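Local coordinates for protein Cg3027-pa (Drosophila melanogaster, PDB 2VHH) that probably catalyses hydrolysis of N-carbamoyl-beta-alanine and its 2-methyl homologue, yielding beta-alanine or 3-amino-2-methylpropanoate with release of ammonia and carbon dioxide, at residues A251-N256 with S281-P286; L264-W269 with P313-S318; N160-H165 with I185-R190; W179-V184 with L192-K197. All coordinates share one frame; numbering follows the deposited sequence.

Contact 1 of 4, residues A251-N256 with S281-P286; sequences AEIVFN and SYFTVP
Val254 sets its CG2 methyl over one face of the Tyr282 ring, a CH-pi contact with CG2 3.6 Å from the ring centroid and shifted toward the rim near CE1 and CZ. The ring can lie there because Tyr282 CG stands between its own backbone N and carbonyl carbon (chi1 55°), which also brings the CD1 edge up to Ala251 O. At its tip the Tyr282 hydroxyl is hydrogen-bonded to Trp243 O. The opposite face of the sheet is also well filled: Ile253 CG2 meets Val285 CG2 at 3.6 Å while also covering a face of the Phe255 ring, and Phe255 CD2 lies alongside Val285 CB at 3.8 Å.

These side chains belong to neighbouring parallel strands of a beta-alpha-beta unit, strand 253-258 leading through helix 266-280 into strand 283-295, here within the carbon-nitrogen hydrolase fold. The strands run 15° from exactly parallel. Their ladder starts with Phe283 N to Glu252 O at 2.7 Å, continues with Val254 N to Phe283 O at 2.8 Å and Val285 N to Val254 O at 2.9 Å, and ends with Asn256 N to Val285 O, also 2.9 Å.

The looser parts are local. Asn256 and Pro286 touch only lightly, Asn256 OD1 coming no nearer to Pro286 than 4.0 Å, at CB, and Asn256 ND2 bonds to Asn232 O instead. Phe283 carries its ring away, toward Cys348 of helix 347-355, and Glu252, partly exposed, turns its carboxylate from the neighbouring strand to a salt bridge with Arg71.

Contact 2 of 4, residues L264-W269 with P313-S318; sequences LSEPLW and PFYGSS
Tyr315 fills most of the contact with segment 264-269, reaching it through its tip, one face and one edge. At the tip, its OH and Ser265 OG share a hydrogen bond of 2.9 Å. Over the middle of one ring face sits Glu266 CG, 3.8 Å from the centroid, and the Glu266 carboxylate continues the overlap, stacked 14° from the ring plane. The CE1 edge points at the face of the Trp269 indole in a T-shaped pair, planes at 79°, with Tyr315 CE1 3.7 Å from Trp269 CG. Gly316, with positive phi, turns the chain out of the strand. Ser317 follows, its O taking the indole N-H of Trp269 at 3.0 Å from NE1; the oxygen lies in the indole plane, whereas NE1 stands well above the carbonyl plane. Ser317 OG reaches back to Tyr315 O at 2.7 Å, bracing the bend. Ser318 then bonds through OG to Gln79 and to Asn288 N.

The Glu266 carboxylate forms salt bridges with Arg333 and with Arg27 of the second subunit, tying the contact to an interface of the octamer. The first turn of helix 266-280 thus rests on the end of edge strand 308-315, with Asn288 of the adjoining strand 283-295 touching both Trp269 and Tyr315.

Contact 3 of 4, residues N160-H165 with I185-R190; sequences NMVIIH and ISNSGR
Ile163 and Ile185 form an antiparallel hydrogen-bonded pair where strand 177-185 gives way to the turn leading into strand 191-196. Ile185 N donates to Ile163 O at 2.9 Å and Ile163 N to Ile185 O at 3.0 Å. On the same sheet face, Ile185 CD1 reaches to 3.8 Å from His165 NE2, under helix 147-158, whose Leu152 touches both side chains. Beyond the pair, the chain enters a type I turn from Ser186 to Gly189. Asn187 has CG between its backbone N and carbonyl carbon (chi1 54°), which lays its amide beside that of Asn160; Asn187 ND2 bonds to Asn160 OD1 at 3.0 Å, noticeably bent at 140°. Asn160 is itself the positive-phi residue of the Schellman motif closing the preceding helix, so this amide pair joins a helix end to the turn. Nearby, Asn187 CA makes a C-H...O contact of 3.5 Å with Met161 O.

Within the turn Ser186 OG accepts from Ser188 N at 3.1 Å, forming an ST turn, and Ser186 OG and Ser188 OG each bond to the carboxylate of Glu385 of the second subunit. The Ser186 hydroxyl, gripped by a backbone N-H, thus serves both the turn and the subunit interface, probably as donor to that carboxylate.

Contact 4 of 4, residues W179-V184 with L192-K197; sequences WNTAVV and LGKHRK
The guanidinium of Arg196 lies flat on the indole of Trp179, the planes only 1° apart, in a cation-pi stack with Arg196 CZ 3.5 Å from the centroid of the five-membered ring. An extended side chain from CG to NE carries the group up over that face. Salt bridges to Glu169 and Asp171 and a hydrogen bond to Asn216 hold its rotation, and the carboxylates should offset its buried charge. Thr181 runs beside Arg196, its OG1 bonded to Glu169, while its CG2 packs on Lys194 CB at 3.6 Å.

Beneath this face the strands form a beta hairpin. Ala182 and His195 are a hydrogen-bonded pair, with Ala182 N to His195 O at 2.7 Å and His195 N to Ala182 O at 2.8 Å. The far end holds a classic beta bulge, in which Leu192 and Gly193 both face Val184: Val184 N bonds to Gly193 O at 3.1 Å and Leu192 N to Val184 O at 2.9 Å. Gly193 has backbone angles at which a beta carbon would collide with the carbonyl O of Leu192.

At the other end Lys197 N meets Asn180 O at 2.8 Å, and the extended Lys197 chain passes Asn180, where Lys197 CD lies 3.8 Å from Asn180 CG. Lys197 NZ then reaches Glu120 and Glu208, and the side chain touches Cys234, consistent with the Glu-Lys-Cys triad of the nitrilase superfamily. Strand 177-185 lies between strand 162-171 and edge strand 191-196, and Val184 and Leu192 pack against strand 221-224.

Overall arrangement
Contacts 3 and 4 open first along the chain and interleave, sharing strand 177-185 of the seven-stranded mixed sheet, where His165 O and Val183 N link them; their centres are 14 Å apart. Contacts 1 and 2 follow, also interleaved, through helix 266-280 and the five-stranded sheet, with centres 18 Å apart and Pro286 packed on Trp269. The two halves meet where Phe255 of contact 1 touches Ile164 of contact 3, joining the two sheets across the core. Contacts 2 and 3, with centres 28 Å apart on opposite sides of the chain's centre, both touch the second subunit, so parts of the chain on opposite sides of its centre take part in the assembly.

Contact 1 of 4, residues A251-N256 with S281-P286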
loop_
_atom_site.group_PDB
_atom_site.type_symbol
_atom_site.label_atom_id
_atom_site.label_comp_id
_atom_site.label_asym_id
_atom_site.label_seq_id
_atom_site.Cartn_x
_atom_site.Cartn_y
_atom_site.Cartn_z
ATOM N N ALA C 251 -28.945 10.902 -4.275
ATOM C CA ALA C 251 -30.008 11.355 -5.151
ATOM C C ALA C 251 -31.236 10.441 -5.107
ATOM O O ALA C 251 -31.116 9.217 -4.992
ATOM C CB ALA C 251 -29.486 11.464 -6.555
ATOM N N GLU C 252 -32.412 11.051 -5.218
ATOM C CA GLU C 252 -33.685 10.341 -5.215
ATOM C C GLU C 252 -34.326 10.326 -6.589
ATOM O O GLU C 252 -34.948 9.340 -6.974
ATOM C CB GLU C 252 -34.619 10.983 -4.184
ATOM C CG GLU C 252 -34.371 10.414 -2.793
ATOM C CD GLU C 252 -35.050 11.170 -1.667
ATOM O OE1 GLU C 252 -35.706 10.492 -0.846
ATOM O OE2 GLU C 252 -34.909 12.418 -1.582
ATOM N N ILE C 253 -34.192 11.435 -7.313
ATOM C CA ILE C 253 -34.632 11.524 -8.707
ATOM C C ILE C 253 -33.465 12.083 -9.512
ATOM O O ILE C 253 -32.923 13.152 -9.187
ATOM C CB ILE C 253 -35.888 12.425 -8.887
ATOM C CG1 ILE C 253 -37.039 11.981 -7.977
ATOM C CG2 ILE C 253 -36.360 12.389 -10.323
ATOM C CD1 ILE C 253 -38.044 13.085 -7.654
ATOM N N VAL C 254 -33.056 11.346 -10.536
ATOM C CA VAL C 254 -32.013 11.821 -11.426
ATOM C C VAL C 254 -32.651 12.101 -12.775
ATOM O O VAL C 254 -33.216 11.204 -13.401
ATOM C CB VAL C 254 -30.856 10.813 -11.576
ATOM C CG1 VAL C 254 -29.827 11.349 -12.554
ATOM C CG2 VAL C 254 -30.199 10.551 -10.231
ATOM N N PHE C 255 -32.581 13.355 -13.199
ATOM C CA PHE C 255 -33.109 13.774 -14.483
ATOM C C PHE C 255 -32.053 13.543 -15.558
ATOM O O PHE C 255 -30.856 13.676 -15.299
ATOM C CB PHE C 255 -33.515 15.246 -14.412
ATOM C CG PHE C 255 -34.641 15.503 -13.461
ATOM C CD1 PHE C 255 -34.399 15.686 -12.104
ATOM C CD2 PHE C 255 -35.956 15.519 -13.913
ATOM C CE1 PHE C 255 -35.441 15.900 -11.219
ATOM C CE2 PHE C 255 -37.012 15.747 -13.036
ATOM C CZ PHE C 255 -36.755 15.937 -11.687
ATOM N N ASN C 256 -32.500 13.194 -16.761
ATOM C CA ASN C 256 -31.598 12.896 -17.856
ATOM C C ASN C 256 -32.051 13.599 -19.142
ATOM O O ASN C 256 -32.559 12.951 -20.073
ATOM C CB ASN C 256 -31.451 11.366 -18.026
ATOM C CG ASN C 256 -30.539 10.973 -19.189
ATOM O OD1 ASN C 256 -30.905 10.154 -20.031
ATOM N ND2 ASN C 256 -29.355 11.560 -19.242
ATOM N N SER C 281 -31.263 2.335 -7.172
ATOM C CA SER C 281 -32.482 2.438 -6.381
ATOM C C SER C 281 -32.967 3.881 -6.173
ATOM O O SER C 281 -33.214 4.331 -5.049
ATOM C CB SER C 281 -32.350 1.628 -5.098
ATOM O OG SER C 281 -32.340 0.255 -5.462
ATOM N N TYR C 282 -33.080 4.599 -7.282
ATOM C CA TYR C 282 -33.691 5.909 -7.291
ATOM C C TYR C 282 -34.547 6.053 -8.536
ATOM O O TYR C 282 -34.609 5.133 -9.353
ATOM C CB TYR C 282 -32.648 7.041 -7.184
ATOM C CG TYR C 282 -31.524 7.064 -8.209
ATOM C CD1 TYR C 282 -30.251 7.511 -7.849
ATOM C CD2 TYR C 282 -31.719 6.650 -9.525
ATOM C CE1 TYR C 282 -29.205 7.546 -8.765
ATOM C CE2 TYR C 282 -30.677 6.670 -10.449
ATOM C CZ TYR C 282 -29.424 7.125 -10.062
ATOM O OH TYR C 282 -28.389 7.163 -10.972
ATOM N N PHE C 283 -35.211 7.197 -8.672
ATOM C CA PHE C 283 -36.034 7.487 -9.839
ATOM C C PHE C 283 -35.215 8.102 -10.946
ATOM O O PHE C 283 -34.290 8.858 -10.696
ATOM C CB PHE C 283 -37.187 8.412 -9.468
ATOM C CG PHE C 283 -38.266 7.739 -8.664
ATOM C CD1 PHE C 283 -38.240 7.769 -7.278
ATOM C CD2 PHE C 283 -39.314 7.084 -9.295
ATOM C CE1 PHE C 283 -39.240 7.147 -6.533
ATOM C CE2 PHE C 283 -40.322 6.469 -8.557
ATOM C CZ PHE C 283 -40.287 6.496 -7.182
ATOM N N THR C 284 -35.583 7.786 -12.175
ATOM C CA THR C 284 -34.855 8.213 -13.348
ATOM C C THR C 284 -35.831 8.904 -14.306
ATOM O O THR C 284 -36.938 8.401 -14.527
ATOM C CB THR C 284 -34.191 6.967 -13.958
ATOM O OG1 THR C 284 -32.782 6.989 -13.684
ATOM C CG2 THR C 284 -34.430 6.873 -15.437
ATOM N N VAL C 285 -35.456 10.065 -14.844
ATOM C CA VAL C 285 -36.355 10.802 -15.760
ATOM C C VAL C 285 -35.664 11.180 -17.073
ATOM O O VAL C 285 -35.189 12.304 -17.231
ATOM C CB VAL C 285 -36.961 12.072 -15.098
ATOM C CG1 VAL C 285 -38.085 12.657 -15.977
ATOM C CG2 VAL C 285 -37.461 11.776 -13.676
ATOM N N PRO C 286 -35.574 10.229 -18.007
ATOM C CA PRO C 286 -35.005 10.519 -19.319
ATOM C C PRO C 286 -35.953 11.300 -20.233
ATOM O O PRO C 286 -37.026 10.814 -20.566
ATOM C CB PRO C 286 -34.746 9.128 -19.889
ATOM C CG PRO C 286 -35.770 8.265 -19.224
ATOM C CD PRO C 286 -35.940 8.812 -17.857
#

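Contact 2 of 4, residues L264-W269 with P313-S318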
loop_
_atom_site.group_PDB
_atom_site.type_symbol
_atom_site.label_atom_id
_atom_site.label_comp_id
_atom_site.label_asym_id
_atom_site.label_seq_id
_atom_site.Cartn_x
_atom_site.Cartn_y
_atom_site.Cartn_z
ATOM N N LEU C 264 -29.448 3.552 -34.537
ATOM C CA LEU C 264 -28.553 2.842 -33.618
ATOM C C LEU C 264 -28.730 3.273 -32.160
ATOM O O LEU C 264 -28.440 2.515 -31.233
ATOM C CB LEU C 264 -27.098 3.082 -34.036
ATOM C CG LEU C 264 -26.427 2.282 -35.171
ATOM C CD1 LEU C 264 -27.302 2.066 -36.441
ATOM C CD2 LEU C 264 -25.114 2.994 -35.543
ATOM N N SER C 265 -29.194 4.504 -31.971
ATOM C CA SER C 265 -29.380 5.074 -30.643
ATOM C C SER C 265 -30.695 4.659 -29.951
ATOM O O SER C 265 -30.719 4.448 -28.741
ATOM C CB SER C 265 -29.261 6.594 -30.723
ATOM O OG SER C 265 -29.708 7.211 -29.527
ATOM N N GLU C 266 -31.775 4.531 -30.714
ATOM C CA GLU C 266 -33.088 4.273 -30.123
ATOM C C GLU C 266 -33.220 2.984 -29.276
ATOM O O GLU C 266 -33.848 3.023 -28.219
ATOM C CB GLU C 266 -34.210 4.373 -31.164
ATOM C CG GLU C 266 -35.585 4.628 -30.536
ATOM C CD GLU C 266 -36.712 4.793 -31.550
ATOM O OE1 GLU C 266 -37.887 4.631 -31.150
ATOM O OE2 GLU C 266 -36.442 5.090 -32.741
ATOM N N PRO C 267 -32.646 1.845 -29.731
ATOM C CA PRO C 267 -32.738 0.642 -28.901
ATOM C C PRO C 267 -32.213 0.842 -27.480
ATOM O O PRO C 267 -32.730 0.234 -26.545
ATOM C CB PRO C 267 -31.849 -0.360 -29.641
ATOM C CG PRO C 267 -31.878 0.077 -31.034
ATOM C CD PRO C 267 -31.915 1.569 -30.982
ATOM N N LEU C 268 -31.207 1.697 -27.322
ATOM C CA LEU C 268 -30.599 1.937 -26.021
ATOM C C LEU C 268 -31.496 2.768 -25.093
ATOM O O LEU C 268 -31.416 2.641 -23.866
ATOM C CB LEU C 268 -29.209 2.594 -26.145
ATOM C CG LEU C 268 -28.249 2.354 -27.314
ATOM C CD1 LEU C 268 -26.935 3.036 -27.016
ATOM C CD2 LEU C 268 -28.019 0.895 -27.644
ATOM N N TRP C 269 -32.349 3.605 -25.678
ATOM C CA TRP C 269 -33.177 4.545 -24.908
ATOM C C TRP C 269 -33.947 3.900 -23.763
ATOM O O TRP C 269 -33.985 4.440 -22.666
ATOM C CB TRP C 269 -34.144 5.306 -25.823
ATOM C CG TRP C 269 -34.824 6.444 -25.127
ATOM C CD1 TRP C 269 -36.148 6.528 -24.779
ATOM C CD2 TRP C 269 -34.212 7.658 -24.678
ATOM N NE1 TRP C 269 -36.394 7.722 -24.143
ATOM C CE2 TRP C 269 -35.226 8.436 -24.069
ATOM C CE3 TRP C 269 -32.908 8.167 -24.730
ATOM C CZ2 TRP C 269 -34.972 9.694 -23.513
ATOM C CZ3 TRP C 269 -32.657 9.416 -24.180
ATOM C CH2 TRP C 269 -33.689 10.170 -23.581
ATOM N N PRO C 313 -34.743 12.370 -37.460
ATOM C CA PRO C 313 -35.640 12.971 -36.472
ATOM C C PRO C 313 -35.293 12.610 -35.016
ATOM O O PRO C 313 -34.830 11.494 -34.748
ATOM C CB PRO C 313 -36.998 12.396 -36.868
ATOM C CG PRO C 313 -36.662 11.032 -37.469
ATOM C CD PRO C 313 -35.234 11.067 -37.942
ATOM N N PHE C 314 -35.496 13.555 -34.094
ATOM C CA PHE C 314 -35.335 13.280 -32.664
ATOM C C PHE C 314 -36.556 12.513 -32.206
ATOM O O PHE C 314 -37.674 12.930 -32.493
ATOM C CB PHE C 314 -35.196 14.568 -31.860
ATOM C CG PHE C 314 -33.893 15.271 -32.073
ATOM C CD1 PHE C 314 -33.807 16.351 -32.945
ATOM C CD2 PHE C 314 -32.751 14.854 -31.411
ATOM C CE1 PHE C 314 -32.612 17.003 -33.154
ATOM C CE2 PHE C 314 -31.548 15.506 -31.617
ATOM C CZ PHE C 314 -31.484 16.584 -32.490
ATOM N N TYR C 315 -36.343 11.393 -31.509
ATOM C CA TYR C 315 -37.420 10.419 -31.263
ATOM C C TYR C 315 -38.181 10.521 -29.943
ATOM O O TYR C 315 -38.833 9.563 -29.546
ATOM C CB TYR C 315 -36.938 8.970 -31.480
ATOM C CG TYR C 315 -35.742 8.569 -30.648
ATOM C CD1 TYR C 315 -35.858 8.300 -29.288
ATOM C CD2 TYR C 315 -34.486 8.453 -31.228
ATOM C CE1 TYR C 315 -34.745 7.944 -28.536
ATOM C CE2 TYR C 315 -33.380 8.090 -30.489
ATOM C CZ TYR C 315 -33.512 7.841 -29.152
ATOM O OH TYR C 315 -32.402 7.485 -28.441
ATOM N N GLY C 316 -38.101 11.659 -29.260
ATOM C CA GLY C 316 -38.863 11.878 -28.025
ATOM C C GLY C 316 -38.848 10.683 -27.089
ATOM O O GLY C 316 -37.781 10.264 -26.635
ATOM N N SER C 317 -40.033 10.131 -26.811
ATOM C CA SER C 317 -40.210 8.909 -25.995
ATOM C C SER C 317 -39.774 9.041 -24.543
ATOM O O SER C 317 -39.344 8.065 -23.922
ATOM C CB SER C 317 -39.521 7.699 -26.622
ATOM O OG SER C 317 -39.822 7.583 -27.994
ATOM N N SER C 318 -39.887 10.246 -23.996
ATOM C CA SER C 318 -39.552 10.480 -22.598
ATOM C C SER C 318 -40.377 9.578 -21.683
ATOM O O SER C 318 -41.555 9.308 -21.958
ATOM C CB SER C 318 -39.796 11.941 -22.226
ATOM O OG SER C 318 -39.184 12.795 -23.164
#

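Contact 3 of 4, residues N160-H165 with I185-R190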
loop_
_atom_site.group_PDB
_atom_site.type_symbol
_atom_site.label_atom_id
_atom_site.label_comp_id
_atom_site.label_asym_id
_atom_site.label_seq_id
_atom_site.Cartn_x
_atom_site.Cartn_y
_atom_site.Cartn_z
ATOM N N ASN C 160 -44.904 28.131 -7.473
ATOM C CA ASN C 160 -44.283 27.362 -6.393
ATOM C C ASN C 160 -43.734 25.999 -6.839
ATOM O O ASN C 160 -44.096 24.962 -6.277
ATOM C CB ASN C 160 -45.242 27.201 -5.203
ATOM C CG ASN C 160 -44.585 26.519 -4.013
ATOM O OD1 ASN C 160 -43.456 26.836 -3.640
ATOM N ND2 ASN C 160 -45.284 25.566 -3.424
ATOM N N MET C 161 -42.869 26.001 -7.851
ATOM C CA MET C 161 -42.260 24.753 -8.330
ATOM C C MET C 161 -40.771 24.876 -8.672
ATOM O O MET C 161 -40.324 25.915 -9.156
ATOM C CB MET C 161 -43.065 24.133 -9.494
ATOM C CG MET C 161 -43.135 24.943 -10.805
ATOM S SD MET C 161 -44.093 24.204 -12.192
ATOM C CE MET C 161 -45.423 23.390 -11.316
ATOM N N VAL C 162 -40.019 23.815 -8.379
ATOM C CA VAL C 162 -38.609 23.690 -8.764
ATOM C C VAL C 162 -38.550 23.516 -10.278
ATOM O O VAL C 162 -39.281 22.702 -10.837
ATOM C CB VAL C 162 -37.925 22.468 -8.073
ATOM C CG1 VAL C 162 -36.491 22.254 -8.573
ATOM C CG2 VAL C 162 -37.933 22.628 -6.571
ATOM N N ILE C 163 -37.701 24.292 -10.941
ATOM C CA ILE C 163 -37.511 24.159 -12.381
ATOM C C ILE C 163 -36.061 23.789 -12.698
ATOM O O ILE C 163 -35.129 24.460 -12.262
ATOM C CB ILE C 163 -37.954 25.441 -13.140
ATOM C CG1 ILE C 163 -39.441 25.702 -12.876
ATOM C CG2 ILE C 163 -37.639 25.331 -14.637
ATOM C CD1 ILE C 163 -40.072 26.835 -13.660
ATOM N N ILE C 164 -35.887 22.699 -13.432
ATOM C CA ILE C 164 -34.578 22.310 -13.920
ATOM C C ILE C 164 -34.545 22.524 -15.425
ATOM O O ILE C 164 -35.416 22.040 -16.142
ATOM C CB ILE C 164 -34.246 20.849 -13.552
ATOM C CG1 ILE C 164 -34.161 20.709 -12.034
ATOM C CG2 ILE C 164 -32.910 20.423 -14.157
ATOM C CD1 ILE C 164 -34.222 19.292 -11.525
ATOM N N HIS C 165 -33.555 23.272 -15.902
ATOM C CA HIS C 165 -33.416 23.462 -17.341
ATOM C C HIS C 165 -31.981 23.324 -17.832
ATOM O O HIS C 165 -31.030 23.573 -17.092
ATOM C CB HIS C 165 -34.038 24.784 -17.793
ATOM C CG HIS C 165 -33.309 26.003 -17.319
ATOM N ND1 HIS C 165 -32.825 26.958 -18.187
ATOM C CD2 HIS C 165 -33.010 26.439 -16.075
ATOM C CE1 HIS C 165 -32.249 27.922 -17.495
ATOM N NE2 HIS C 165 -32.347 27.632 -16.212
ATOM N N ILE C 185 -33.461 25.867 -10.397
ATOM C CA ILE C 185 -34.109 27.029 -9.798
ATOM C C ILE C 185 -35.072 26.528 -8.732
ATOM O O ILE C 185 -35.876 25.642 -8.987
ATOM C CB ILE C 185 -34.865 27.860 -10.857
ATOM C CG1 ILE C 185 -33.913 28.311 -11.963
ATOM C CG2 ILE C 185 -35.469 29.087 -10.231
ATOM C CD1 ILE C 185 -34.586 28.583 -13.300
ATOM N N SER C 186 -34.962 27.089 -7.536
ATOM C CA SER C 186 -35.813 26.720 -6.415
ATOM C C SER C 186 -37.247 27.213 -6.598
ATOM O O SER C 186 -37.495 28.164 -7.353
ATOM C CB SER C 186 -35.247 27.304 -5.129
ATOM O OG SER C 186 -36.179 27.192 -4.071
ATOM N N ASN C 187 -38.182 26.571 -5.894
ATOM C CA ASN C 187 -39.587 27.010 -5.879
ATOM C C ASN C 187 -39.804 28.379 -5.220
ATOM O O ASN C 187 -40.889 28.944 -5.296
ATOM C CB ASN C 187 -40.500 25.965 -5.230
ATOM C CG ASN C 187 -40.036 25.560 -3.858
ATOM O OD1 ASN C 187 -38.844 25.495 -3.601
ATOM N ND2 ASN C 187 -40.977 25.266 -2.971
ATOM N N SER C 188 -38.769 28.907 -4.578
ATOM C CA SER C 188 -38.813 30.256 -4.042
ATOM C C SER C 188 -38.525 31.273 -5.145
ATOM O O SER C 188 -38.804 32.460 -4.996
ATOM C CB SER C 188 -37.819 30.422 -2.879
ATOM O OG SER C 188 -36.492 30.569 -3.348
ATOM N N GLY C 189 -37.964 30.797 -6.252
ATOM C CA GLY C 189 -37.577 31.669 -7.357
ATOM C C GLY C 189 -36.080 31.937 -7.398
ATOM O O GLY C 189 -35.566 32.468 -8.385
ATOM N N ARG C 190 -35.379 31.567 -6.328
ATOM C CA ARG C 190 -33.938 31.809 -6.226
ATOM C C ARG C 190 -33.138 30.738 -6.948
ATOM O O ARG C 190 -33.553 29.583 -7.015
ATOM C CB ARG C 190 -33.496 31.946 -4.761
ATOM C CG ARG C 190 -34.232 33.078 -4.029
ATOM C CD ARG C 190 -33.411 33.748 -2.933
ATOM N NE ARG C 190 -33.266 32.930 -1.720
ATOM C CZ ARG C 190 -32.101 32.456 -1.262
ATOM N NH1 ARG C 190 -30.968 32.704 -1.914
ATOM N NH2 ARG C 190 -32.059 31.744 -0.140
#

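Contact 4 of 4, residues W179-V184 with L192-K197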
loop_
_atom_site.group_PDB
_atom_site.type_symbol
_atom_site.label_atom_id
_atom_site.label_comp_id
_atom_site.label_asym_id
_atom_site.label_seq_id
_atom_site.Cartn_x
_atom_site.Cartn_y
_atom_site.Cartn_z
ATOM N N TRP C 179 -20.155 26.076 -22.065
ATOM C CA TRP C 179 -20.433 24.831 -21.332
ATOM C C TRP C 179 -21.832 24.313 -21.592
ATOM O O TRP C 179 -22.726 25.088 -21.901
ATOM C CB TRP C 179 -20.278 25.045 -19.822
ATOM C CG TRP C 179 -18.924 25.487 -19.437
ATOM C CD1 TRP C 179 -18.484 26.769 -19.354
ATOM C CD2 TRP C 179 -17.811 24.653 -19.100
ATOM N NE1 TRP C 179 -17.161 26.792 -18.985
ATOM C CE2 TRP C 179 -16.721 25.507 -18.822
ATOM C CE3 TRP C 179 -17.625 23.267 -19.010
ATOM C CZ2 TRP C 179 -15.460 25.025 -18.460
ATOM C CZ3 TRP C 179 -16.364 22.785 -18.653
ATOM C CH2 TRP C 179 -15.301 23.666 -18.379
ATOM N N ASN C 180 -22.012 23.004 -21.463
ATOM C CA ASN C 180 -23.336 22.382 -21.445
ATOM C C ASN C 180 -23.761 22.179 -19.996
ATOM O O ASN C 180 -23.187 21.347 -19.289
ATOM C CB ASN C 180 -23.286 21.038 -22.155
ATOM C CG ASN C 180 -24.655 20.482 -22.461
ATOM O OD1 ASN C 180 -25.467 20.227 -21.567
ATOM N ND2 ASN C 180 -24.911 20.263 -23.739
ATOM N N THR C 181 -24.777 22.923 -19.570
ATOM C CA THR C 181 -25.080 23.091 -18.149
ATOM C C THR C 181 -26.553 22.893 -17.798
ATOM O O THR C 181 -27.441 23.339 -18.524
ATOM C CB THR C 181 -24.680 24.503 -17.696
ATOM O OG1 THR C 181 -23.308 24.738 -18.023
ATOM C CG2 THR C 181 -24.885 24.694 -16.201
ATOM N N ALA C 182 -26.803 22.232 -16.673
ATOM C CA ALA C 182 -28.139 22.178 -16.085
ATOM C C ALA C 182 -28.247 23.194 -14.952
ATOM O O ALA C 182 -27.350 23.293 -14.116
ATOM C CB ALA C 182 -28.441 20.790 -15.574
ATOM N N VAL C 183 -29.335 23.957 -14.936
ATOM C CA VAL C 183 -29.543 24.968 -13.909
ATOM C C VAL C 183 -30.768 24.601 -13.085
ATOM O O VAL C 183 -31.834 24.324 -13.638
ATOM C CB VAL C 183 -29.711 26.385 -14.517
ATOM C CG1 VAL C 183 -30.133 27.375 -13.456
ATOM C CG2 VAL C 183 -28.427 26.854 -15.193
ATOM N N VAL C 184 -30.605 24.587 -11.763
ATOM C CA VAL C 184 -31.707 24.298 -10.852
ATOM C C VAL C 184 -32.180 25.579 -10.197
ATOM O O VAL C 184 -31.410 26.290 -9.543
ATOM C CB VAL C 184 -31.325 23.255 -9.773
ATOM C CG1 VAL C 184 -32.470 23.042 -8.783
ATOM C CG2 VAL C 184 -30.971 21.935 -10.425
ATOM N N LEU C 192 -30.463 28.022 -7.454
ATOM C CA LEU C 192 -29.861 27.068 -6.517
ATOM C C LEU C 192 -28.428 26.721 -6.849
ATOM O O LEU C 192 -27.603 26.579 -5.949
ATOM C CB LEU C 192 -30.661 25.768 -6.427
ATOM C CG LEU C 192 -31.726 25.677 -5.343
ATOM C CD1 LEU C 192 -32.157 24.225 -5.166
ATOM C CD2 LEU C 192 -31.214 26.265 -4.022
ATOM N N GLY C 193 -28.143 26.558 -8.137
ATOM C CA GLY C 193 -26.833 26.134 -8.568
ATOM C C GLY C 193 -26.876 25.539 -9.947
ATOM O O GLY C 193 -27.907 25.578 -10.615
ATOM N N LYS C 194 -25.752 24.977 -10.377
ATOM C CA LYS C 194 -25.660 24.425 -11.710
ATOM C C LYS C 194 -24.797 23.164 -11.756
ATOM O O LYS C 194 -23.933 22.937 -10.900
ATOM C CB LYS C 194 -25.114 25.485 -12.660
ATOM C CG LYS C 194 -23.609 25.677 -12.558
ATOM C CD LYS C 194 -23.155 26.931 -13.262
ATOM C CE LYS C 194 -21.724 27.246 -12.889
ATOM N NZ LYS C 194 -21.191 28.438 -13.598
ATOM N N HIS C 195 -25.033 22.353 -12.775
ATOM C CA HIS C 195 -24.203 21.207 -13.040
ATOM C C HIS C 195 -23.795 21.209 -14.501
ATOM O O HIS C 195 -24.617 21.454 -15.370
ATOM C CB HIS C 195 -24.966 19.940 -12.694
ATOM C CG HIS C 195 -24.269 18.689 -13.112
ATOM N ND1 HIS C 195 -22.989 18.383 -12.706
ATOM C CD2 HIS C 195 -24.666 17.672 -13.908
ATOM C CE1 HIS C 195 -22.631 17.225 -13.227
ATOM N NE2 HIS C 195 -23.630 16.773 -13.962
ATOM N N ARG C 196 -22.524 20.942 -14.772
ATOM C CA ARG C 196 -22.049 20.872 -16.144
ATOM C C ARG C 196 -21.828 19.440 -16.585
ATOM O O ARG C 196 -21.356 18.607 -15.810
ATOM C CB ARG C 196 -20.774 21.670 -16.310
ATOM C CG ARG C 196 -20.972 23.147 -16.179
ATOM C CD ARG C 196 -19.659 23.810 -15.937
ATOM N NE ARG C 196 -19.762 25.260 -16.018
ATOM C CZ ARG C 196 -18.759 26.090 -15.770
ATOM N NH1 ARG C 196 -17.575 25.615 -15.403
ATOM N NH2 ARG C 196 -18.949 27.397 -15.880
ATOM N N LYS C 197 -22.162 19.181 -17.847
ATOM C CA LYS C 197 -22.070 17.858 -18.471
ATOM C C LYS C 197 -20.746 17.175 -18.183
ATOM O O LYS C 197 -19.690 17.730 -18.464
ATOM C CB LYS C 197 -22.271 18.000 -19.974
ATOM C CG LYS C 197 -22.777 16.774 -20.664
ATOM C CD LYS C 197 -23.069 17.088 -22.114
ATOM C CE LYS C 197 -23.410 15.832 -22.895
ATOM N NZ LYS C 197 -24.115 16.129 -24.189
#